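Acetyltransferase, GNAT family (Listeria monocytogenes str. 4b, PDB 2OH1) probably transfers an acyl group, most likely acetyl from acetyl-CoA as in other GNAT-family enzymes, to an acceptor that is not specified. Local coordinates at residues A[102-107]-A[129-134]; A[153-158]-A[170-175]. All blocks are in the same frame, centred on the assembly; numbering follows the deposited sequence. Where two conformers were deposited one is given.

Contact 1: residues A[102-107]-A[129-134]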
loop_
_atom_site.group_PDB
_atom_site.type_symbol
_atom_site.label_atom_id
_atom_site.label_comp_id
_atom_site.label_asym_id
_atom_site.label_seq_id
_atom_site.Cartn_x
_atom_site.Cartn_y
_atom_site.Cartn_z
ATOM N N LYS A 102 16.568 7.127 -0.071
ATOM C CA LYS A 102 16.066 5.790 -0.178
ATOM C C LYS A 102 14.760 5.758 0.595
ATOM O O LYS A 102 14.649 6.269 1.698
ATOM C CB LYS A 102 17.020 4.786 0.432
ATOM C CG LYS A 102 18.452 4.873 -0.119
ATOM C CD LYS A 102 18.480 4.730 -1.617
ATOM C CE LYS A 102 19.927 4.679 -2.130
ATOM N NZ LYS A 102 19.883 4.487 -3.598
ATOM N N ALA A 103 13.767 5.123 -0.000
ATOM C CA ALA A 103 12.449 5.043 0.588
ATOM C C ALA A 103 11.685 3.959 -0.136
ATOM O O ALA A 103 11.990 3.655 -1.266
ATOM C CB ALA A 103 11.703 6.370 0.461
ATOM N N TYR A 104 10.708 3.389 0.553
ATOM C CA TYR A 104 9.683 2.567 -0.032
ATOM C C TYR A 104 8.426 3.398 -0.207
ATOM O O TYR A 104 8.119 4.287 0.620
ATOM C CB TYR A 104 9.335 1.431 0.890
ATOM C CG TYR A 104 10.432 0.384 1.104
ATOM C CD1 TYR A 104 11.603 0.346 0.322
ATOM C CD2 TYR A 104 10.260 -0.608 2.086
ATOM C CE1 TYR A 104 12.548 -0.681 0.488
ATOM C CE2 TYR A 104 11.220 -1.582 2.274
ATOM C CZ TYR A 104 12.325 -1.607 1.483
ATOM O OH TYR A 104 13.288 -2.576 1.689
ATOM N N TYR A 105 7.713 3.146 -1.305
ATOM C CA TYR A 105 6.535 3.887 -1.669
ATOM C C TYR A 105 5.356 2.911 -1.662
ATOM O O TYR A 105 5.379 1.891 -2.316
ATOM C CB TYR A 105 6.679 4.551 -3.054
ATOM C CG TYR A 105 7.752 5.608 -3.031
ATOM C CD1 TYR A 105 9.078 5.249 -3.110
ATOM C CD2 TYR A 105 7.455 6.944 -2.803
ATOM C CE1 TYR A 105 10.113 6.216 -2.996
ATOM C CE2 TYR A 105 8.455 7.914 -2.724
ATOM C CZ TYR A 105 9.770 7.567 -2.812
ATOM O OH TYR A 105 10.764 8.530 -2.705
ATOM N N LEU A 106 4.349 3.191 -0.845
ATOM C CA LEU A 106 3.204 2.312 -0.772
ATOM C C LEU A 106 2.188 2.732 -1.811
ATOM O O LEU A 106 1.506 3.759 -1.597
ATOM C CB LEU A 106 2.568 2.364 0.644
ATOM C CG LEU A 106 3.483 2.074 1.828
ATOM C CD1 LEU A 106 2.685 1.927 3.151
ATOM C CD2 LEU A 106 4.348 0.863 1.580
ATOM N N HIS A 107 2.002 1.905 -2.860
ATOM C CA HIS A 107 1.108 2.183 -3.958
ATOM C C HIS A 107 -0.321 1.758 -3.791
ATOM O O HIS A 107 -1.226 2.490 -4.225
ATOM C CB HIS A 107 1.644 1.599 -5.212
ATOM C CG HIS A 107 2.791 2.384 -5.773
ATOM N ND1 HIS A 107 3.011 2.490 -7.123
ATOM C CD2 HIS A 107 3.767 3.116 -5.173
ATOM C CE1 HIS A 107 4.051 3.273 -7.327
ATOM N NE2 HIS A 107 4.534 3.673 -6.175
ATOM N N GLU A 129 6.887 -0.977 7.274
ATOM C CA GLU A 129 7.786 -0.272 8.199
ATOM C C GLU A 129 8.858 -1.225 8.698
ATOM O O GLU A 129 10.048 -0.914 8.632
ATOM C CB GLU A 129 7.029 0.334 9.362
ATOM C CG GLU A 129 6.015 1.419 8.963
ATOM C CD GLU A 129 5.162 1.882 10.151
ATOM O OE1 GLU A 129 5.694 1.972 11.270
ATOM O OE2 GLU A 129 3.964 2.215 9.934
ATOM N N LYS A 130 8.438 -2.395 9.163
ATOM C CA LYS A 130 9.382 -3.442 9.644
ATOM C C LYS A 130 10.345 -3.897 8.558
ATOM O O LYS A 130 11.531 -4.011 8.833
ATOM C CB LYS A 130 8.631 -4.619 10.235
ATOM C CG LYS A 130 8.025 -4.308 11.557
ATOM C CD LYS A 130 7.075 -5.442 12.057
ATOM C CE LYS A 130 7.140 -5.605 13.576
ATOM N N LEU A 131 9.874 -4.087 7.337
ATOM C CA LEU A 131 10.699 -4.439 6.233
ATOM C C LEU A 131 11.749 -3.326 5.953
ATOM O O LEU A 131 12.931 -3.589 5.765
ATOM C CB LEU A 131 9.859 -4.736 4.973
ATOM C CG LEU A 131 10.629 -5.057 3.715
ATOM C CD1 LEU A 131 11.438 -6.350 3.927
ATOM C CD2 LEU A 131 9.734 -5.157 2.482
ATOM N N GLY A 132 11.311 -2.076 5.943
ATOM C CA GLY A 132 12.227 -0.978 5.673
ATOM C C GLY A 132 13.285 -0.893 6.754
ATOM O O GLY A 132 14.459 -0.616 6.460
ATOM N N ILE A 133 12.896 -1.094 7.995
ATOM C CA ILE A 133 13.869 -1.105 9.109
ATOM C C ILE A 133 14.898 -2.233 8.903
ATOM O O ILE A 133 16.101 -2.004 8.966
ATOM C CB ILE A 133 13.178 -1.203 10.496
ATOM C CG1 ILE A 133 12.442 0.115 10.789
ATOM C CG2 ILE A 133 14.186 -1.592 11.607
ATOM C CD1 ILE A 133 11.443 0.043 11.955
ATOM N N GLU A 134 14.429 -3.433 8.581
ATOM C CA GLU A 134 15.330 -4.591 8.334
ATOM C C GLU A 134 16.328 -4.277 7.220
ATOM O O GLU A 134 17.497 -4.720 7.275
ATOM C CB GLU A 134 14.453 -5.808 7.955
ATOM C CG GLU A 134 15.139 -7.137 7.636
#

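Contact 2: residues A[153-158]-A[170-175]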
loop_
_atom_site.group_PDB
_atom_site.type_symbol
_atom_site.label_atom_id
_atom_site.label_comp_id
_atom_site.label_asym_id
_atom_site.label_seq_id
_atom_site.Cartn_x
_atom_site.Cartn_y
_atom_site.Cartn_z
ATOM N N GLN A 153 -7.094 11.528 6.788
ATOM C CA GLN A 153 -7.162 11.385 8.263
ATOM C C GLN A 153 -6.492 10.085 8.713
ATOM O O GLN A 153 -5.793 10.048 9.723
ATOM C CB GLN A 153 -8.588 11.405 8.803
ATOM C CG GLN A 153 -9.214 12.724 8.808
ATOM C CD GLN A 153 -10.728 12.689 9.108
ATOM O OE1 GLN A 153 -11.496 11.958 8.471
ATOM N NE2 GLN A 153 -11.155 13.538 10.018
HETATM N N MSE A 154 -6.716 9.029 7.926
HETATM C CA MSE A 154 -6.205 7.711 8.269
HETATM C C MSE A 154 -4.686 7.716 8.275
HETATM O O MSE A 154 -4.034 7.274 9.194
HETATM C CB MSE A 154 -6.762 6.678 7.297
HETATM C CG MSE A 154 -6.353 5.297 7.688
HETATM SE SE MSE A 154 -6.739 3.920 6.366
HETATM C CE MSE A 154 -5.165 4.225 5.341
ATOM N N TYR A 155 -4.089 8.248 7.220
ATOM C CA TYR A 155 -2.641 8.273 7.188
ATOM C C TYR A 155 -2.032 9.059 8.359
ATOM O O TYR A 155 -1.024 8.683 8.927
ATOM C CB TYR A 155 -2.135 8.812 5.842
ATOM C CG TYR A 155 -2.495 7.910 4.675
ATOM C CD1 TYR A 155 -2.229 6.550 4.731
ATOM C CD2 TYR A 155 -3.039 8.415 3.521
ATOM C CE1 TYR A 155 -2.500 5.716 3.637
ATOM C CE2 TYR A 155 -3.336 7.605 2.453
ATOM C CZ TYR A 155 -3.047 6.261 2.507
ATOM O OH TYR A 155 -3.325 5.483 1.378
ATOM N N VAL A 156 -2.644 10.184 8.694
ATOM C CA VAL A 156 -2.158 10.946 9.849
ATOM C C VAL A 156 -2.297 10.123 11.142
ATOM O O VAL A 156 -1.393 10.057 11.965
ATOM C CB VAL A 156 -2.884 12.305 9.927
ATOM C CG1 VAL A 156 -2.548 13.064 11.275
ATOM C CG2 VAL A 156 -2.610 13.097 8.637
ATOM N N ARG A 157 -3.442 9.492 11.312
ATOM C CA ARG A 157 -3.724 8.655 12.483
ATOM C C ARG A 157 -2.702 7.523 12.593
ATOM O O ARG A 157 -2.290 7.165 13.699
ATOM C CB ARG A 157 -5.115 8.074 12.357
ATOM C CG ARG A 157 -5.611 7.438 13.604
ATOM C CD ARG A 157 -7.109 7.288 13.553
ATOM N NE ARG A 157 -7.499 6.317 12.542
ATOM C CZ ARG A 157 -8.218 6.591 11.453
ATOM N NH1 ARG A 157 -8.662 7.816 11.205
ATOM N NH2 ARG A 157 -8.516 5.609 10.612
ATOM N N TYR A 158 -2.280 6.993 11.453
ATOM C CA TYR A 158 -1.259 5.940 11.404
ATOM C C TYR A 158 0.182 6.434 11.573
ATOM O O TYR A 158 1.123 5.650 11.466
ATOM C CB TYR A 158 -1.358 5.152 10.100
ATOM C CG TYR A 158 -2.605 4.300 9.874
ATOM C CD1 TYR A 158 -3.604 4.100 10.837
ATOM C CD2 TYR A 158 -2.709 3.579 8.675
ATOM C CE1 TYR A 158 -4.714 3.274 10.555
ATOM C CE2 TYR A 158 -3.781 2.779 8.410
ATOM C CZ TYR A 158 -4.767 2.621 9.334
ATOM O OH TYR A 158 -5.829 1.784 9.058
ATOM N N TYR A 170 -1.536 15.149 -1.616
ATOM C CA TYR A 170 -0.722 15.419 -0.422
ATOM C C TYR A 170 0.313 14.278 -0.279
ATOM O O TYR A 170 0.039 13.116 -0.557
ATOM C CB TYR A 170 -1.589 15.492 0.816
ATOM C CG TYR A 170 -2.555 16.637 0.846
ATOM C CD1 TYR A 170 -2.162 17.926 0.495
ATOM C CD2 TYR A 170 -3.834 16.450 1.313
ATOM C CE1 TYR A 170 -3.052 18.986 0.591
ATOM C CE2 TYR A 170 -4.723 17.467 1.418
ATOM C CZ TYR A 170 -4.352 18.754 1.059
ATOM O OH TYR A 170 -5.265 19.790 1.170
ATOM N N LEU A 171 1.501 14.641 0.161
ATOM C CA LEU A 171 2.601 13.716 0.323
ATOM C C LEU A 171 2.841 13.468 1.816
ATOM O O LEU A 171 2.924 14.412 2.595
ATOM C CB LEU A 171 3.876 14.306 -0.301
ATOM C CG LEU A 171 4.027 14.267 -1.827
ATOM C CD1 LEU A 171 2.920 15.025 -2.596
ATOM C CD2 LEU A 171 5.394 14.792 -2.172
ATOM N N TYR A 172 3.036 12.193 2.174
ATOM C CA TYR A 172 3.213 11.761 3.565
ATOM C C TYR A 172 4.423 10.870 3.653
ATOM O O TYR A 172 4.677 10.036 2.801
ATOM C CB TYR A 172 2.010 10.973 4.049
ATOM C CG TYR A 172 0.744 11.810 4.148
ATOM C CD1 TYR A 172 0.444 12.506 5.294
ATOM C CD2 TYR A 172 -0.188 11.838 3.106
ATOM C CE1 TYR A 172 -0.704 13.282 5.387
ATOM C CE2 TYR A 172 -1.318 12.609 3.194
ATOM C CZ TYR A 172 -1.580 13.319 4.333
ATOM O OH TYR A 172 -2.740 14.048 4.444
ATOM N N GLN A 173 5.149 10.992 4.751
ATOM C CA GLN A 173 6.245 10.066 5.042
ATOM C C GLN A 173 6.349 9.750 6.498
ATOM O O GLN A 173 5.976 10.544 7.347
ATOM C CB GLN A 173 7.567 10.577 4.513
ATOM C CG GLN A 173 8.207 11.678 5.208
ATOM C CD GLN A 173 9.610 12.083 4.647
ATOM O OE1 GLN A 173 10.084 11.630 3.603
ATOM N NE2 GLN A 173 10.228 13.013 5.342
ATOM N N LYS A 174 6.839 8.554 6.736
ATOM C CA LYS A 174 7.101 8.114 8.082
ATOM C C LYS A 174 8.585 7.778 8.162
ATOM O O LYS A 174 9.074 6.929 7.419
ATOM C CB LYS A 174 6.236 6.927 8.431
ATOM C CG LYS A 174 6.354 6.549 9.884
ATOM C CD LYS A 174 5.613 5.315 10.302
ATOM C CE LYS A 174 4.182 5.519 10.472
ATOM N NZ LYS A 174 3.616 4.538 11.459
ATOM N N GLU A 175 9.296 8.373 9.109
ATOM C CA GLU A 175 10.688 8.053 9.284
ATOM C C GLU A 175 10.779 6.742 10.058
ATOM O O GLU A 175 10.057 6.504 11.030
ATOM C CB GLU A 175 11.408 9.198 9.997
ATOM C CG GLU A 175 12.937 9.188 9.744
ATOM C CD GLU A 175 13.621 10.552 10.034
ATOM O OE1 GLU A 175 12.961 11.430 10.648
ATOM O OE2 GLU A 175 14.813 10.714 9.649
#

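Contact 1: residues A[102-107]-A[129-134]
Tyr104 of strand 103-111 meets Leu131 and Gly132 in the last turn of helix 120-134 in a small, buried, apolar packing contact between sheet and helix. Strand and helix are the first two elements of the beta-alpha-beta unit that strand 139-145 completes, so the contact fastens the crossover helix to the strand that precedes it. Tyr104 is the one residue of its segment that touches the helix; its ring carbon CE2 does most of the work, lying 3.6 Å from Gly132 CA and 3.7 Å from Gly132 N. The ring comes at the glycine obliquely, and at Gly132 it meets main-chain atoms directly. Leu131 is placed differently: its CG sits at the ring edge, near the ring plane, 3.8 Å from Tyr104 CE2, and the branch methyl CD2 follows at 3.9 Å from the same carbon. The two side chains cross at about a right angle. Tyr104 has CG anti to its own carbonyl carbon (chi1 -67°), a setting that sends the ring from the sheet to the helix. Leu131 replies with CG anti to the backbone nitrogen (chi1 177°), which brings its branch point to the tyrosine. Around the pair, Met135 and Val137 of the following loop and Ile140 of strand 139-145 also touch Tyr104, while Leu106, two residues along the strand, packs on Ile125 and Ala128 of the same helix. The segments are thus held together by shape and dispersion, with close packing at a glycine and no polar bond between them.

Contact 2: residues A[153-158]-A[170-175]
Tyr172 of strand 169-175 faces Tyr155 and Val156 of helix 149-157, while two residues further along the strand Lys174 reaches the residue that follows the helix, Tyr158. The helix packs here on the C-terminal half of the GNAT sheet, where strand 169-175 runs antiparallel between strand 139-145 and edge strand 161-166; Tyr155 and Tyr172 both touch Leu142 of strand 139-145. The Tyr172 ring has CG anti to its carbonyl carbon and is directed at the helix, with Tyr155 CB over one of its faces. The two tyrosine rings lie obliquely, their planes at 44° and their centroids 6.0 Å apart, and they touch lightly, CD2 of Tyr155 to CD2 of Tyr172 at 4.5 Å. Val156 adds its CG2 methyl, 3.8 Å from Tyr172 CE1 and likewise slanted to the ring. Tyr172 OH is hydrogen-bonded to Asn152 OD1, which ties down the polar end of the ring. Lys174 leaves the strand extended, then bends at its third torsion (chi3 -78°) to deliver NZ to the Tyr158 carbonyl. NZ donates to Tyr158 O at 2.7 Å, nearly in line with the C=O bond (164°). The Tyr158 ring turns from the strand instead: Met154 CG, of a selenomethionine, packs over one of its faces toward the rim, and its hydroxyl is hydrogen-bonded to Ser121 OG. An aromatic and aliphatic seam therefore gives way, just past the helix, to one charged bond, whose ammonium is shared from different directions by the Tyr158 carbonyl and Glu129, the carboxylate probably offsetting its charge.

Overall arrangement
Both contacts lay a helix against the same mixed sheet, and both are largely buried, though contact 2 also includes the exposed Val156 at its margin. They use different elements: contact 1 pairs strand 103-111 with helix 120-134, contact 2 pairs strand 169-175 with helix 149-157, and strand 139-145 lies between the two strands. Contact 1, slightly nearer the centre of the molecule, is purely apolar and rests on a single ring; contact 2, the larger, adds a lysine to its tyrosines. Their centres lie 14 Å apart, yet they are joined directly, since Glu129 OE2 of segment 129-134 is 2.8 Å from Lys174 NZ in a salt bridge linking helix 120-134 to strand 169-175.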